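Local structure of TrwG component of type IV secretion system (Bartonella birtlesii, 4JF8) at residues 46-58 with 67-79. The protein is a VirB8-family component of a bacterial type IV secretion system, this chain being a fragment, probably its soluble periplasmic domain, and probably helps assemble the membrane-spanning secretion channel. Residues are numbered along the deposited sequence; the frame is centred on the assembly and turned at random.
Sequences RYWLNQYVLNRET and NYDTTALLSTAAV. With EDO (1,2-ethanediol), chain C; EDO (1,2-ethanediol), chain D; EDO (1,2-ethanediol), chain B.
Tyr52 and Ser75 meet because the tyrosine holds CG trans to its own backbone N (chi1 -167°), sending the ring across to the end of helix 64-73, while Ser75 keeps OG anti to its carbonyl carbon. Tyr52 OH donates to Ser75 OG at 2.7 Å, with OG lying in the ring plane at its edge. Arg56 NH1 donates a hydrogen bond to Tyr52 OH at 2.9 Å, and Ser75 OG donates in turn to Thr71 O, so the buried phenol oxygen both accepts and donates. Val79 CG1 packs against the edge of the guanidinium, and Leu74 CB lies 3.8 Å from Tyr52 CD1 at the ring edge. Leu74 CD2 reaches on to Trp48 CZ3. At the far end Asn67 ND2 donates to Asn55 OD1 (2.9 Å, 162°), from above the carbonyl plane, the two amides turned 63° apart. Asn55 ND2 bonds back to Gln51 O, which fixes the amide's rotation; Thr63 takes up Asn67 OD1. Between these ends Thr71 CG2 rests on the aliphatic part of Arg56. The axes of 46-57 and 67-73 come within 8.0 Å; the contact joins helix 42-57, which lies on the curved antiparallel sheet, to the following helices, as in the NTF2-like fold of VirB8 proteins.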
loop_
_atom_site.group_PDB
_atom_site.type_symbol
_atom_site.label_atom_id
_atom_site.label_comp_id
_atom_site.label_asym_id
_atom_site.label_seq_id
_atom_site.Cartn_x
_atom_site.Cartn_y
_atom_site.Cartn_z
ATOM N N ARG A 46 8.273 12.074 -0.282
ATOM C CA ARG A 46 7.378 11.983 0.879
ATOM C C ARG A 46 6.464 10.764 0.786
ATOM O O ARG A 46 6.216 10.110 1.787
ATOM C CB ARG A 46 6.547 13.254 1.061
ATOM C CG ARG A 46 7.333 14.420 1.646
ATOM C CD ARG A 46 6.449 15.627 1.847
ATOM N NE ARG A 46 7.095 16.577 2.747
ATOM C CZ ARG A 46 6.849 17.881 2.804
ATOM N NH1 ARG A 46 5.962 18.455 1.995
ATOM N NH2 ARG A 46 7.521 18.617 3.674
ATOM N N TYR A 47 5.977 10.447 -0.415
ATOM C CA TYR A 47 5.144 9.253 -0.601
ATOM C C TYR A 47 5.893 8.010 -0.126
ATOM O O TYR A 47 5.353 7.216 0.670
ATOM C CB TYR A 47 4.741 9.102 -2.065
ATOM C CG TYR A 47 4.022 7.810 -2.359
ATOM C CD1 TYR A 47 2.674 7.676 -2.089
ATOM C CD2 TYR A 47 4.707 6.688 -2.843
ATOM C CE1 TYR A 47 2.001 6.488 -2.336
ATOM C CE2 TYR A 47 4.047 5.491 -3.087
ATOM C CZ TYR A 47 2.696 5.398 -2.814
ATOM O OH TYR A 47 2.017 4.218 -3.034
ATOM N N TRP A 48 7.117 7.822 -0.599
ATOM C CA TRP A 48 7.894 6.633 -0.241
ATOM C C TRP A 48 8.323 6.605 1.223
ATOM O O TRP A 48 8.250 5.559 1.876
ATOM C CB TRP A 48 9.085 6.424 -1.190
ATOM C CG TRP A 48 8.589 6.018 -2.537
ATOM C CD1 TRP A 48 8.568 6.783 -3.671
ATOM C CD2 TRP A 48 7.968 4.775 -2.876
ATOM N NE1 TRP A 48 7.968 6.087 -4.688
ATOM C CE2 TRP A 48 7.580 4.854 -4.228
ATOM C CE3 TRP A 48 7.671 3.611 -2.156
ATOM C CZ2 TRP A 48 6.917 3.794 -4.870
ATOM C CZ3 TRP A 48 7.041 2.575 -2.807
ATOM C CH2 TRP A 48 6.671 2.675 -4.139
ATOM N N LEU A 49 8.734 7.755 1.749
ATOM C CA LEU A 49 9.109 7.848 3.153
ATOM C C LEU A 49 7.934 7.549 4.064
ATOM O O LEU A 49 8.090 6.874 5.082
ATOM C CB LEU A 49 9.675 9.235 3.453
ATOM C CG LEU A 49 11.043 9.495 2.789
ATOM C CD1 LEU A 49 11.327 10.996 2.708
ATOM C CD2 LEU A 49 12.187 8.744 3.468
ATOM N N ASN A 50 6.776 8.089 3.718
ATOM C CA ASN A 50 5.561 7.817 4.471
ATOM C C ASN A 50 5.221 6.324 4.441
ATOM O O ASN A 50 4.916 5.712 5.478
ATOM C CB ASN A 50 4.415 8.655 3.891
ATOM C CG ASN A 50 3.140 8.539 4.674
ATOM O OD1 ASN A 50 3.104 8.892 5.855
ATOM N ND2 ASN A 50 2.063 8.101 4.018
ATOM N N GLN A 51 5.248 5.738 3.249
ATOM C CA GLN A 51 4.948 4.318 3.131
ATOM C C GLN A 51 5.922 3.527 3.996
ATOM O O GLN A 51 5.537 2.571 4.684
ATOM C CB GLN A 51 5.092 3.878 1.682
ATOM C CG GLN A 51 4.741 2.414 1.490
ATOM C CD GLN A 51 4.719 1.956 0.038
ATOM O OE1 GLN A 51 5.438 1.038 -0.352
ATOM N NE2 GLN A 51 3.909 2.603 -0.763
ATOM N N TYR A 52 7.198 3.908 3.994
ATOM C CA TYR A 52 8.188 3.187 4.763
ATOM C C TYR A 52 7.921 3.240 6.263
ATOM O O TYR A 52 7.886 2.201 6.927
ATOM C CB TYR A 52 9.603 3.705 4.457
ATOM C CG TYR A 52 10.674 2.779 5.000
ATOM C CD1 TYR A 52 11.003 1.620 4.299
ATOM C CD2 TYR A 52 11.294 3.001 6.236
ATOM C CE1 TYR A 52 11.945 0.726 4.779
ATOM C CE2 TYR A 52 12.237 2.114 6.719
ATOM C CZ TYR A 52 12.543 0.971 6.000
ATOM O OH TYR A 52 13.521 0.109 6.495
ATOM N N VAL A 53 7.724 4.437 6.795
ATOM C CA VAL A 53 7.523 4.580 8.222
ATOM C C VAL A 53 6.238 3.883 8.651
ATOM O O VAL A 53 6.207 3.189 9.671
ATOM C CB VAL A 53 7.574 6.059 8.664
ATOM C CG1 VAL A 53 7.160 6.187 10.125
ATOM C CG2 VAL A 53 8.983 6.620 8.480
ATOM N N LEU A 54 5.163 4.054 7.892
ATOM C CA LEU A 54 3.905 3.413 8.270
ATOM C C LEU A 54 4.061 1.901 8.258
ATOM O O LEU A 54 3.556 1.208 9.153
ATOM C CB LEU A 54 2.765 3.829 7.337
ATOM C CG LEU A 54 2.270 5.268 7.511
ATOM C CD1 LEU A 54 1.197 5.570 6.482
ATOM C CD2 LEU A 54 1.734 5.485 8.925
ATOM N N ASN A 55 4.706 1.350 7.245
ATOM C CA ASN A 55 4.792 -0.111 7.154
ATOM C C ASN A 55 5.776 -0.701 8.150
ATOM O O ASN A 55 5.559 -1.815 8.622
ATOM C CB ASN A 55 5.086 -0.564 5.728
ATOM C CG ASN A 55 3.856 -0.554 4.873
ATOM O OD1 ASN A 55 3.103 -1.530 4.852
ATOM N ND2 ASN A 55 3.635 0.516 4.147
ATOM N N ARG A 56 6.810 0.037 8.503
ATOM C CA ARG A 56 7.836 -0.486 9.408
ATOM C C ARG A 56 7.424 -0.374 10.870
ATOM O O ARG A 56 7.684 -1.280 11.663
ATOM C CB ARG A 56 9.171 0.226 9.175
ATOM C CG ARG A 56 10.254 -0.279 10.115
ATOM C CD ARG A 56 11.642 0.055 9.683
ATOM N NE ARG A 56 12.636 -0.298 10.696
ATOM C CZ ARG A 56 13.936 -0.449 10.477
ATOM N NH1 ARG A 56 14.448 -0.369 9.250
ATOM N NH2 ARG A 56 14.744 -0.720 11.497
ATOM N N GLU A 57 6.797 0.740 11.221
ATOM C CA GLU A 57 6.508 1.024 12.624
ATOM C C GLU A 57 5.143 0.504 13.077
ATOM O O GLU A 57 4.921 0.281 14.258
ATOM C CB GLU A 57 6.617 2.536 12.905
ATOM C CG GLU A 57 8.000 3.130 12.676
ATOM C CD GLU A 57 9.073 2.546 13.574
ATOM O OE1 GLU A 57 8.763 2.099 14.705
ATOM O OE2 GLU A 57 10.241 2.540 13.143
ATOM N N THR A 58 4.212 0.324 12.157
ATOM C CA THR A 58 2.904 -0.237 12.510
ATOM C C THR A 58 3.035 -1.668 12.953
ATOM O O THR A 58 3.773 -2.434 12.318
ATOM C CB THR A 58 1.943 -0.193 11.304
ATOM O OG1 THR A 58 1.648 1.169 10.978
ATOM C CG2 THR A 58 0.651 -0.948 11.583
ATOM N N ASN A 67 2.839 -5.382 5.793
ATOM C CA ASN A 67 3.722 -4.377 6.390
ATOM C C ASN A 67 5.175 -4.860 6.392
ATOM O O ASN A 67 6.084 -4.099 6.022
ATOM C CB ASN A 67 3.295 -4.095 7.841
ATOM C CG ASN A 67 1.909 -3.464 7.980
ATOM O OD1 ASN A 67 1.233 -3.725 8.969
ATOM N ND2 ASN A 67 1.498 -2.651 7.034
ATOM N N TYR A 68 5.406 -6.095 6.832
ATOM C CA TYR A 68 6.733 -6.689 6.916
ATOM C C TYR A 68 7.359 -6.807 5.519
ATOM O O TYR A 68 8.506 -6.426 5.288
ATOM C CB TYR A 68 6.635 -8.047 7.606
ATOM C CG TYR A 68 7.926 -8.785 7.783
ATOM C CD1 TYR A 68 8.621 -8.735 8.986
ATOM C CD2 TYR A 68 8.433 -9.585 6.764
ATOM C CE1 TYR A 68 9.790 -9.447 9.156
ATOM C CE2 TYR A 68 9.608 -10.308 6.938
ATOM C CZ TYR A 68 10.269 -10.223 8.132
ATOM O OH TYR A 68 11.417 -10.964 8.321
ATOM N N ASP A 69 6.597 -7.349 4.576
ATOM C CA ASP A 69 7.136 -7.525 3.235
ATOM C C ASP A 69 7.446 -6.204 2.565
ATOM O O ASP A 69 8.425 -6.088 1.840
ATOM C CB ASP A 69 6.186 -8.360 2.373
ATOM C CG ASP A 69 6.127 -9.821 2.796
ATOM O OD1 ASP A 69 7.056 -10.314 3.466
ATOM O OD2 ASP A 69 5.154 -10.502 2.419
ATOM N N THR A 70 6.594 -5.202 2.768
ATOM C CA THR A 70 6.844 -3.888 2.180
ATOM C C THR A 70 8.117 -3.289 2.769
ATOM O O THR A 70 8.979 -2.771 2.048
ATOM C CB THR A 70 5.653 -2.946 2.420
ATOM O OG1 THR A 70 4.482 -3.456 1.779
ATOM C CG2 THR A 70 5.925 -1.562 1.925
ATOM N N THR A 71 8.237 -3.357 4.094
ATOM C CA THR A 71 9.440 -2.833 4.730
ATOM C C THR A 71 10.697 -3.512 4.167
ATOM O O THR A 71 11.680 -2.838 3.816
ATOM C CB THR A 71 9.392 -3.003 6.248
ATOM O OG1 THR A 71 8.245 -2.333 6.759
ATOM C CG2 THR A 71 10.614 -2.401 6.892
ATOM N N ALA A 72 10.663 -4.828 4.045
ATOM C CA ALA A 72 11.817 -5.551 3.519
ATOM C C ALA A 72 12.149 -5.136 2.090
ATOM O O ALA A 72 13.309 -4.921 1.737
ATOM C CB ALA A 72 11.601 -7.049 3.603
ATOM N N LEU A 73 11.106 -5.012 1.266
ATOM C CA LEU A 73 11.318 -4.653 -0.141
ATOM C C LEU A 73 12.001 -3.309 -0.294
ATOM O O LEU A 73 12.838 -3.109 -1.170
ATOM C CB LEU A 73 9.965 -4.649 -0.853
ATOM C CG LEU A 73 9.994 -4.363 -2.348
ATOM C CD1 LEU A 73 10.660 -5.485 -3.136
ATOM C CD2 LEU A 73 8.577 -4.068 -2.821
ATOM N N LEU A 74 11.641 -2.368 0.569
ATOM C CA LEU A 74 12.101 -0.993 0.469
ATOM C C LEU A 74 13.380 -0.713 1.225
ATOM O O LEU A 74 13.786 0.449 1.291
ATOM C CB LEU A 74 10.977 -0.049 0.929
ATOM C CG LEU A 74 9.642 -0.106 0.177
ATOM C CD1 LEU A 74 8.745 0.976 0.729
ATOM C CD2 LEU A 74 9.847 0.061 -1.327
ATOM N N SER A 75 14.021 -1.755 1.748
ATOM C CA SER A 75 15.253 -1.624 2.537
ATOM C C SER A 75 16.427 -2.256 1.819
ATOM O O SER A 75 16.293 -3.322 1.233
ATOM C CB SER A 75 15.086 -2.352 3.866
ATOM O OG SER A 75 14.007 -1.825 4.654
ATOM N N THR A 76 17.595 -1.634 1.897
ATOM C CA THR A 76 18.809 -2.308 1.448
ATOM C C THR A 76 19.031 -3.556 2.271
ATOM O O THR A 76 18.450 -3.719 3.348
ATOM C CB THR A 76 20.059 -1.439 1.624
ATOM O OG1 THR A 76 20.222 -1.179 3.031
ATOM C CG2 THR A 76 20.002 -0.137 0.790
ATOM N N ALA A 77 19.902 -4.431 1.792
ATOM C CA ALA A 77 20.211 -5.657 2.514
ATOM C C ALA A 77 20.627 -5.400 3.965
ATOM O O ALA A 77 20.177 -6.075 4.884
ATOM C CB ALA A 77 21.292 -6.425 1.760
ATOM N N ALA A 78 21.475 -4.408 4.181
ATOM C CA ALA A 78 21.936 -4.106 5.526
ATOM C C ALA A 78 20.797 -3.623 6.435
ATOM O O ALA A 78 20.711 -3.987 7.606
ATOM C CB ALA A 78 23.066 -3.093 5.525
ATOM N N VAL A 79 19.891 -2.820 5.866
ATOM C CA VAL A 79 18.760 -2.327 6.652
ATOM C C VAL A 79 17.748 -3.463 6.891
ATOM O O VAL A 79 17.149 -3.567 7.959
ATOM C CB VAL A 79 18.150 -1.079 5.994
ATOM C CG1 VAL A 79 16.872 -0.642 6.678
ATOM C CG2 VAL A 79 19.147 0.069 6.033
HETATM C C1 EDO C . 5.583 -4.172 11.226
HETATM O O1 EDO C . 6.630 -3.746 12.114
HETATM C C2 EDO C . 6.144 -5.017 10.116
HETATM O O2 EDO C . 6.869 -4.160 9.283
HETATM C C1 EDO D . 4.920 5.750 -7.633
HETATM O O1 EDO D . 4.765 6.340 -8.930
HETATM C C2 EDO D . 5.266 6.859 -6.659
HETATM O O2 EDO D . 6.607 7.270 -6.959
HETATM C C1 EDO B . -0.122 0.447 7.638
HETATM O O1 EDO B . -0.745 -0.815 7.357
HETATM C C2 EDO B . 0.213 1.105 6.310
HETATM O O2 EDO B . -0.979 1.621 5.699
HETATM O O HOH W 1 2.193 -4.869 11.293
#